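Local coordinates for protein peptidoglycan glycosyltransferase (Eggerthella lenta, PDB 4MNR) that is a penicillin-binding protein, pairing a dimerisation domain of the PBP type with a transpeptidase-family domain of the beta-lactamase clan, at residues 110-115 / 340-345; 147-152 / 168-173; 220-225 / 239-244. All blocks are in the same frame, centred on the assembly; numbering follows the deposited sequence. Where two conformers were deposited one is given.

Contact 1 (110-115 / 340-345); sequences TLTLNS and PYLVDS
T110 and S345 form an antiparallel hydrogen-bonded pair and L111 and V343 the next, non-hydrogen-bonded one; the directions of 110-113 and 341-345, measured CA to CA, lie 143° apart. T110 N donates to S345 O over 2.9 Å, almost straight at 172°. T110 O serves two donors: D344 N is 2.8 Å from it, whereas S345 N reaches it over 3.3 Å in a weak bond. Past the strand end, T112 N meets L342 O at 2.8 Å, the donor standing 45° out of the carbonyl plane. That oxygen, L342 O, also lies 3.1 Å from L111 CA, a CA-H...O contact.

T112 divides its branches. CG2, anti to its carbonyl carbon, comes obliquely to the Y341 ring, 3.5 Å from Y341 CE2, while OG1 is bonded to I142 O on strand 142-148. L113 CD2 packs on L342 CD1 at 3.8 Å, and L111 CD2 on V343 CG2 at 4.0 Å. V62 touches both L111 and L342. Two residues, D344 and S345, facing the single T110 define a classic beta bulge, here between neighbouring strands 108-111 and 343-347 of a mixed sheet.

Contact 2 (147-152 / 168-173); sequences SAPTYN and DDSTLV
T171 sits against both P149 and Y151, and these three residues bury the largest areas in the contact. The methyl of T171 does most of the touching: CG2 lies 3.5 Å from T150 O and 3.7 Å from Y151 CD1, and the threonine and tyrosine side chains cross at a slant. T171 OG1 lies anti to the carbonyl carbon (chi1 -63°), within reach of D169, and CG2 falls anti to the backbone N, facing Y151. D169 OD1 accepts from T171 OG1 at 2.8 Å through its syn lone pair, a bond that holds the threonine's chi1. The same carboxylate oxygen, D169 OD1, takes T171 N at 3.0 Å, nearly along its C-O axis, with an angle of 163° at the hydrogen, and this second bond closes an Asx turn.

Y151 presents its ring to T171 and L172. L172 CD2 approaches the ring obliquely, 3.8 Å from Y151 CZ, and the two side chains cross at about a right angle. H61 meets the tyrosine ring edge-to-face, and its NE2 is bonded to T171 O.

P149, preceded by a cis peptide bond, brings its carbonyl close to T171: P149 O and T171 O are 3.3 Å apart, two acceptors with no bond between them. A water instead serves P149 O, donating at 2.9 Å, and bridges to V173 O at 2.8 Å. The 168-173 loop is an Asx turn at D169 running into a type I turn, closed by the bond from V173 N to S170 O and laid against the end of edge strand 142-148.

Contact 3 (220-225 / 239-244); sequences VSNFNK and LSSNTV
N222 and N242 bring strand 218-221 and the start of helix 242-263 together at S240-S241-N242, a sequence that matches the SxN motif of penicillin-binding proteins. In the first shell, N222 OD1 accepts from S241 OG at 2.9 Å and from T243 N at 3.0 Å; the latter bond is straight, 179° at the hydrogen, though its donor is tilted from the carbonyl plane. The partial positive charge of the helix start probably strengthens the hold on this side-chain oxygen of the buried N222. N242 CG lies anti to its carbonyl carbon (chi1 -66°), and ND2 gives a hydrogen bond to S221 O of 3.0 Å, in both the carbonyl and the amide plane. In the ring conformer described here, N242 ND2 also stands over one face of F223, offset toward the rim, 3.4 Å from F223 CE1, with ring and amide planes 76° apart. V220 CG1 reaches N242 O at 3.7 Å.

The second shell fixes these groups. S241 OG caps the helix by accepting V244 N at 3.2 Å and is bonded to S209 OG; N222 ND2 is held by A226 O. S240, the positive-phi residue of a Schellman motif closing helix 233-239, hydrogen-bonds through OG to K400 NZ and K188 NZ, and N242 OD1 hydrogen-bonds to K188 NZ. One water links the two segments, donating to S240 O at 2.7 Å and accepting from F223 N at 2.8 Å and from N242 N.

In the fold
The chain nests contacts 2 and 3, in series, inside the long loop that contact 1 closes. Contacts 1 and 2 have centres about 22 Å apart and nearest atoms about 10 Å apart, and both reach strand 142-148: I142 meets contact 1 at one end, while S147 enters contact 2 at the other. Helix 60-63 borders both, through V62 and H61 respectively. Contact 3 lies about 39 Å between centres from contact 1, across the chain's centre, and about 33 Å between centres from contact 2. It alone holds residues matching an active-site motif of this family; nearby S185 and K188 fit SxxK and K400 fits KTG, so this is probably the active site. Nearest atoms of contacts 1 and 2 stay about 25 and 22 Å from contact 3.

Contact 1 (110-115 / 340-345)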
loop_
_atom_site.group_PDB
_atom_site.type_symbol
_atom_site.label_atom_id
_atom_site.label_comp_id
_atom_site.label_asym_id
_atom_site.label_seq_id
_atom_site.Cartn_x
_atom_site.Cartn_y
_atom_site.Cartn_z
ATOM N N THR A 110 10.014 1.737 -20.156
ATOM C CA THR A 110 10.797 1.180 -19.050
ATOM C C THR A 110 10.150 1.512 -17.716
ATOM O O THR A 110 9.939 2.684 -17.394
ATOM C CB THR A 110 12.250 1.715 -19.054
ATOM O OG1 THR A 110 12.894 1.339 -20.276
ATOM C CG2 THR A 110 13.042 1.133 -17.882
ATOM N N LEU A 111 9.820 0.477 -16.950
ATOM C CA LEU A 111 9.175 0.653 -15.654
ATOM C C LEU A 111 10.214 0.890 -14.570
ATOM O O LEU A 111 11.415 0.674 -14.783
ATOM C CB LEU A 111 8.350 -0.581 -15.289
ATOM C CG LEU A 111 7.277 -0.996 -16.297
ATOM C CD1 LEU A 111 6.494 -2.193 -15.766
ATOM C CD2 LEU A 111 6.344 0.176 -16.617
ATOM N N THR A 112 9.729 1.316 -13.404
ATOM C CA THR A 112 10.574 1.502 -12.225
ATOM C C THR A 112 10.856 0.190 -11.480
ATOM O O THR A 112 11.728 0.146 -10.605
ATOM C CB THR A 112 9.910 2.462 -11.221
ATOM O OG1 THR A 112 8.552 2.055 -11.017
ATOM C CG2 THR A 112 9.914 3.903 -11.758
ATOM N N LEU A 113 10.115 -0.866 -11.818
ATOM C CA LEU A 113 10.198 -2.124 -11.077
ATOM C C LEU A 113 11.584 -2.746 -11.142
ATOM O O LEU A 113 12.245 -2.703 -12.189
ATOM C CB LEU A 113 9.208 -3.137 -11.645
ATOM C CG LEU A 113 7.735 -2.745 -11.694
ATOM C CD1 LEU A 113 6.947 -3.906 -12.285
ATOM C CD2 LEU A 113 7.209 -2.351 -10.311
ATOM N N ASN A 114 12.024 -3.328 -10.024
ATOM C CA ASN A 114 13.212 -4.173 -10.029
ATOM C C ASN A 114 12.762 -5.632 -10.035
ATOM O O ASN A 114 11.926 -6.019 -9.224
ATOM C CB ASN A 114 14.093 -3.894 -8.811
ATOM C CG ASN A 114 15.260 -4.881 -8.708
ATOM O OD1 ASN A 114 15.131 -5.944 -8.093
ATOM N ND2 ASN A 114 16.387 -4.553 -9.351
ATOM N N SER A 115 13.274 -6.436 -10.962
ATOM C CA SER A 115 12.749 -7.793 -11.091
ATOM C C SER A 115 12.953 -8.665 -9.848
ATOM O O SER A 115 12.107 -9.502 -9.547
ATOM C CB SER A 115 13.305 -8.485 -12.343
ATOM O OG SER A 115 14.697 -8.720 -12.216
ATOM N N PRO A 340 3.648 8.829 -6.426
ATOM C CA PRO A 340 4.050 7.475 -6.844
ATOM C C PRO A 340 4.129 7.390 -8.364
ATOM O O PRO A 340 3.271 7.947 -9.043
ATOM C CB PRO A 340 2.912 6.591 -6.329
ATOM C CG PRO A 340 1.757 7.535 -6.091
ATOM C CD PRO A 340 2.383 8.825 -5.668
ATOM N N TYR A 341 5.146 6.720 -8.890
ATOM C CA TYR A 341 5.207 6.512 -10.331
ATOM C C TYR A 341 5.792 5.157 -10.701
ATOM O O TYR A 341 6.553 4.565 -9.930
ATOM C CB TYR A 341 5.956 7.643 -11.038
ATOM C CG TYR A 341 7.446 7.720 -10.798
ATOM C CD1 TYR A 341 7.952 8.284 -9.637
ATOM C CD2 TYR A 341 8.347 7.267 -11.756
ATOM C CE1 TYR A 341 9.301 8.381 -9.412
ATOM C CE2 TYR A 341 9.711 7.370 -11.548
ATOM C CZ TYR A 341 10.181 7.925 -10.372
ATOM O OH TYR A 341 11.532 8.035 -10.156
ATOM N N LEU A 342 5.429 4.701 -11.897
ATOM C CA LEU A 342 5.710 3.353 -12.347
ATOM C C LEU A 342 6.527 3.345 -13.640
ATOM O O LEU A 342 7.152 2.345 -13.972
ATOM C CB LEU A 342 4.366 2.655 -12.575
ATOM C CG LEU A 342 4.191 1.149 -12.530
ATOM C CD1 LEU A 342 5.026 0.526 -11.431
ATOM C CD2 LEU A 342 2.703 0.858 -12.316
ATOM N N VAL A 343 6.504 4.451 -14.388
ATOM C CA VAL A 343 7.252 4.523 -15.650
ATOM C C VAL A 343 8.452 5.432 -15.523
ATOM O O VAL A 343 8.299 6.618 -15.233
ATOM C CB VAL A 343 6.364 4.988 -16.833
ATOM C CG1 VAL A 343 7.216 5.205 -18.109
ATOM C CG2 VAL A 343 5.277 3.964 -17.071
ATOM N N ASP A 344 9.647 4.877 -15.737
ATOM C CA ASP A 344 10.879 5.646 -15.601
ATOM C C ASP A 344 11.171 6.428 -16.863
ATOM O O ASP A 344 11.643 7.572 -16.820
ATOM C CB ASP A 344 12.067 4.725 -15.323
ATOM C CG ASP A 344 13.393 5.477 -15.318
ATOM O OD1 ASP A 344 13.703 6.127 -14.298
ATOM O OD2 ASP A 344 14.127 5.411 -16.324
ATOM N N SER A 345 10.934 5.797 -18.001
ATOM C CA SER A 345 11.297 6.439 -19.257
ATOM C C SER A 345 10.609 5.802 -20.446
ATOM O O SER A 345 10.162 4.655 -20.386
ATOM C CB SER A 345 12.812 6.385 -19.465
ATOM O OG SER A 345 13.266 5.044 -19.427
#

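Contact 2 (147-152 / 168-173)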
loop_
_atom_site.group_PDB
_atom_site.type_symbol
_atom_site.label_atom_id
_atom_site.label_comp_id
_atom_site.label_asym_id
_atom_site.label_seq_id
_atom_site.Cartn_x
_atom_site.Cartn_y
_atom_site.Cartn_z
ATOM N N SER A 147 0.121 -8.510 -6.779
ATOM C CA SER A 147 -1.182 -8.940 -6.281
ATOM C C SER A 147 -1.237 -10.463 -6.349
ATOM O O SER A 147 -0.576 -11.071 -7.195
ATOM C CB SER A 147 -2.308 -8.353 -7.135
ATOM O OG SER A 147 -2.212 -6.943 -7.200
ATOM N N ALA A 148 -2.008 -11.067 -5.451
ATOM C CA ALA A 148 -2.211 -12.510 -5.441
ATOM C C ALA A 148 -3.674 -12.785 -5.115
ATOM O O ALA A 148 -4.254 -12.095 -4.296
ATOM C CB ALA A 148 -1.300 -13.161 -4.404
ATOM N N PRO A 149 -4.277 -13.807 -5.746
ATOM C CA PRO A 149 -3.693 -14.756 -6.696
ATOM C C PRO A 149 -3.297 -14.111 -8.007
ATOM O O PRO A 149 -3.763 -13.022 -8.361
ATOM C CB PRO A 149 -4.828 -15.759 -6.941
ATOM C CG PRO A 149 -5.751 -15.593 -5.805
ATOM C CD PRO A 149 -5.672 -14.143 -5.435
ATOM N N THR A 150 -2.403 -14.782 -8.713
ATOM C CA THR A 150 -1.899 -14.229 -9.948
ATOM C C THR A 150 -1.942 -15.269 -11.059
ATOM O O THR A 150 -2.550 -16.341 -10.909
ATOM C CB THR A 150 -0.483 -13.627 -9.741
ATOM O OG1 THR A 150 -0.114 -12.855 -10.890
ATOM C CG2 THR A 150 0.541 -14.731 -9.484
ATOM N N TYR A 151 -1.326 -14.930 -12.186
ATOM C CA TYR A 151 -1.405 -15.734 -13.393
ATOM C C TYR A 151 -0.237 -15.390 -14.299
ATOM O O TYR A 151 0.404 -14.343 -14.142
ATOM C CB TYR A 151 -2.722 -15.459 -14.138
ATOM C CG TYR A 151 -2.894 -14.007 -14.571
ATOM C CD1 TYR A 151 -3.270 -13.032 -13.664
ATOM C CD2 TYR A 151 -2.695 -13.628 -15.891
ATOM C CE1 TYR A 151 -3.430 -11.719 -14.044
ATOM C CE2 TYR A 151 -2.848 -12.310 -16.285
ATOM C CZ TYR A 151 -3.219 -11.364 -15.361
ATOM O OH TYR A 151 -3.379 -10.055 -15.749
ATOM N N ASN A 152 0.058 -16.277 -15.240
ATOM C CA ASN A 152 1.047 -15.954 -16.265
ATOM C C ASN A 152 0.447 -14.958 -17.239
ATOM O O ASN A 152 -0.620 -15.218 -17.806
ATOM C CB ASN A 152 1.451 -17.210 -17.029
ATOM C CG ASN A 152 2.194 -18.191 -16.170
ATOM O OD1 ASN A 152 2.919 -17.806 -15.251
ATOM N ND2 ASN A 152 2.017 -19.474 -16.458
ATOM N N ASP A 168 -16.740 -15.916 -9.046
ATOM C CA ASP A 168 -16.081 -15.937 -7.749
ATOM C C ASP A 168 -14.557 -15.895 -7.902
ATOM O O ASP A 168 -13.834 -15.673 -6.933
ATOM C CB ASP A 168 -16.516 -17.181 -6.969
ATOM C CG ASP A 168 -15.923 -17.238 -5.574
ATOM O OD1 ASP A 168 -16.463 -16.567 -4.666
ATOM O OD2 ASP A 168 -14.922 -17.963 -5.386
ATOM N N ASP A 169 -14.071 -16.097 -9.124
ATOM C CA ASP A 169 -12.630 -16.116 -9.377
ATOM C C ASP A 169 -12.077 -14.694 -9.407
ATOM O O ASP A 169 -12.417 -13.912 -10.291
ATOM C CB ASP A 169 -12.342 -16.833 -10.706
ATOM C CG ASP A 169 -10.864 -17.120 -10.911
ATOM O OD1 ASP A 169 -10.028 -16.372 -10.371
ATOM O OD2 ASP A 169 -10.538 -18.091 -11.629
ATOM N N SER A 170 -11.203 -14.367 -8.459
ATOM C CA SER A 170 -10.708 -13.001 -8.349
ATOM C C SER A 170 -9.249 -12.821 -8.787
ATOM O O SER A 170 -8.606 -11.836 -8.422
ATOM C CB SER A 170 -10.877 -12.495 -6.913
ATOM O OG SER A 170 -9.987 -13.165 -6.038
ATOM N N THR A 171 -8.739 -13.759 -9.577
ATOM C CA THR A 171 -7.344 -13.730 -10.020
ATOM C C THR A 171 -6.983 -12.437 -10.772
ATOM O O THR A 171 -5.876 -11.917 -10.643
ATOM C CB THR A 171 -7.055 -14.938 -10.938
ATOM O OG1 THR A 171 -7.225 -16.155 -10.201
ATOM C CG2 THR A 171 -5.652 -14.901 -11.479
ATOM N N LEU A 172 -7.927 -11.918 -11.549
ATOM C CA LEU A 172 -7.668 -10.742 -12.370
ATOM C C LEU A 172 -7.718 -9.429 -11.599
ATOM O O LEU A 172 -7.382 -8.375 -12.148
ATOM C CB LEU A 172 -8.634 -10.691 -13.552
ATOM C CG LEU A 172 -8.313 -11.631 -14.714
ATOM C CD1 LEU A 172 -9.460 -11.652 -15.711
ATOM C CD2 LEU A 172 -7.011 -11.231 -15.398
ATOM N N VAL A 173 -8.126 -9.488 -10.337
ATOM C CA VAL A 173 -8.278 -8.275 -9.542
ATOM C C VAL A 173 -6.925 -7.676 -9.188
ATOM O O VAL A 173 -6.042 -8.372 -8.694
ATOM C CB VAL A 173 -9.092 -8.532 -8.258
ATOM C CG1 VAL A 173 -9.122 -7.286 -7.375
ATOM C CG2 VAL A 173 -10.508 -8.985 -8.603
HETATM O O HOH W 1 -5.061 -10.625 -7.425
#

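Contact 3 (220-225 / 239-244)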
loop_
_atom_site.group_PDB
_atom_site.type_symbol
_atom_site.label_atom_id
_atom_site.label_comp_id
_atom_site.label_asym_id
_atom_site.label_seq_id
_atom_site.Cartn_x
_atom_site.Cartn_y
_atom_site.Cartn_z
ATOM N N VAL A 220 -15.229 -0.519 22.413
ATOM C CA VAL A 220 -13.949 -0.572 21.717
ATOM C C VAL A 220 -13.123 -1.576 22.511
ATOM O O VAL A 220 -13.107 -1.533 23.743
ATOM C CB VAL A 220 -13.230 0.795 21.710
ATOM C CG1 VAL A 220 -11.857 0.684 21.044
ATOM C CG2 VAL A 220 -14.080 1.833 21.009
ATOM N N SER A 221 -12.456 -2.491 21.818
ATOM C CA SER A 221 -11.715 -3.545 22.511
ATOM C C SER A 221 -10.312 -3.700 21.953
ATOM O O SER A 221 -10.098 -3.579 20.745
ATOM C CB SER A 221 -12.446 -4.891 22.412
ATOM O OG SER A 221 -13.717 -4.863 23.038
ATOM N N ASN A 222 -9.356 -3.964 22.840
ATOM C CA ASN A 222 -8.016 -4.335 22.417
ATOM C C ASN A 222 -8.086 -5.687 21.745
ATOM O O ASN A 222 -9.035 -6.454 21.968
ATOM C CB ASN A 222 -7.071 -4.425 23.616
ATOM C CG ASN A 222 -6.513 -3.070 24.030
ATOM O OD1 ASN A 222 -6.564 -2.110 23.272
ATOM N ND2 ASN A 222 -5.979 -2.993 25.240
ATOM N N PHE A 223 -7.096 -5.986 20.912
ATOM C CA PHE A 223 -7.014 -7.305 20.296
ATOM C C PHE A 223 -6.943 -8.360 21.395
ATOM O O PHE A 223 -6.203 -8.203 22.366
ATOM C CB PHE A 223 -5.804 -7.394 19.364
ATOM C CG PHE A 223 -5.838 -6.401 18.238
ATOM C CD1 PHE A 223 -6.906 -6.373 17.361
ATOM C CD2 PHE A 223 -4.799 -5.506 18.048
ATOM C CE1 PHE A 223 -6.945 -5.455 16.320
ATOM C CE2 PHE A 223 -4.826 -4.593 17.012
ATOM C CZ PHE A 223 -5.902 -4.571 16.142
ATOM N N ASN A 224 -7.750 -9.410 21.250
ATOM C CA ASN A 224 -7.895 -10.452 22.278
ATOM C C ASN A 224 -8.366 -9.943 23.646
ATOM O O ASN A 224 -8.193 -10.623 24.658
ATOM C CB ASN A 224 -6.608 -11.268 22.441
ATOM C CG ASN A 224 -6.465 -12.344 21.389
ATOM O OD1 ASN A 224 -6.109 -12.065 20.245
ATOM N ND2 ASN A 224 -6.733 -13.588 21.774
ATOM N N LYS A 225 -8.969 -8.757 23.660
ATOM C CA LYS A 225 -9.436 -8.119 24.885
ATOM C C LYS A 225 -8.367 -8.060 25.985
ATOM O O LYS A 225 -8.681 -8.154 27.171
ATOM C CB LYS A 225 -10.724 -8.783 25.385
ATOM C CG LYS A 225 -11.896 -8.611 24.424
ATOM C CD LYS A 225 -13.075 -9.455 24.846
ATOM C CE LYS A 225 -14.092 -9.572 23.729
ATOM N NZ LYS A 225 -15.087 -10.640 24.028
ATOM N N LEU A 239 2.350 -1.883 21.352
ATOM C CA LEU A 239 1.459 -2.996 21.652
ATOM C C LEU A 239 0.219 -2.980 20.762
ATOM O O LEU A 239 -0.586 -3.913 20.791
ATOM C CB LEU A 239 1.026 -2.949 23.121
ATOM C CG LEU A 239 2.137 -3.231 24.136
ATOM C CD1 LEU A 239 1.635 -3.033 25.564
ATOM C CD2 LEU A 239 2.674 -4.640 23.938
ATOM N N SER A 240 0.072 -1.906 19.993
ATOM C CA SER A 240 -1.103 -1.677 19.148
ATOM C C SER A 240 -2.433 -1.696 19.917
ATOM O O SER A 240 -3.346 -2.443 19.574
ATOM C CB SER A 240 -1.150 -2.678 17.998
ATOM O OG SER A 240 -1.869 -2.111 16.917
ATOM N N SER A 241 -2.551 -0.857 20.940
ATOM C CA SER A 241 -3.775 -0.830 21.749
ATOM C C SER A 241 -4.914 -0.035 21.102
ATOM O O SER A 241 -4.797 1.172 20.870
ATOM C CB SER A 241 -3.483 -0.252 23.138
ATOM O OG SER A 241 -4.705 0.005 23.822
ATOM N N ASN A 242 -6.021 -0.712 20.818
ATOM C CA ASN A 242 -7.185 -0.040 20.247
ATOM C C ASN A 242 -7.854 0.877 21.267
ATOM O O ASN A 242 -8.374 1.942 20.918
ATOM C CB ASN A 242 -8.224 -1.061 19.755
ATOM C CG ASN A 242 -7.723 -1.904 18.579
ATOM O OD1 ASN A 242 -6.960 -1.433 17.736
ATOM N ND2 ASN A 242 -8.169 -3.165 18.523
ATOM N N THR A 243 -7.875 0.462 22.529
ATOM C CA THR A 243 -8.560 1.299 23.526
ATOM C C THR A 243 -7.819 2.607 23.800
ATOM O O THR A 243 -8.444 3.628 24.080
ATOM C CB THR A 243 -8.899 0.559 24.824
ATOM O OG1 THR A 243 -7.707 0.032 25.412
ATOM C CG2 THR A 243 -9.897 -0.584 24.545
ATOM N N VAL A 244 -6.493 2.598 23.697
ATOM C CA VAL A 244 -5.767 3.855 23.811
ATOM C C VAL A 244 -6.010 4.721 22.579
ATOM O O VAL A 244 -6.299 5.906 22.691
ATOM C CB VAL A 244 -4.263 3.618 23.956
ATOM C CG1 VAL A 244 -3.493 4.932 23.780
ATOM C CG2 VAL A 244 -3.961 2.990 25.314
HETATM O O HOH W 2 -5.358 -3.852 20.627
#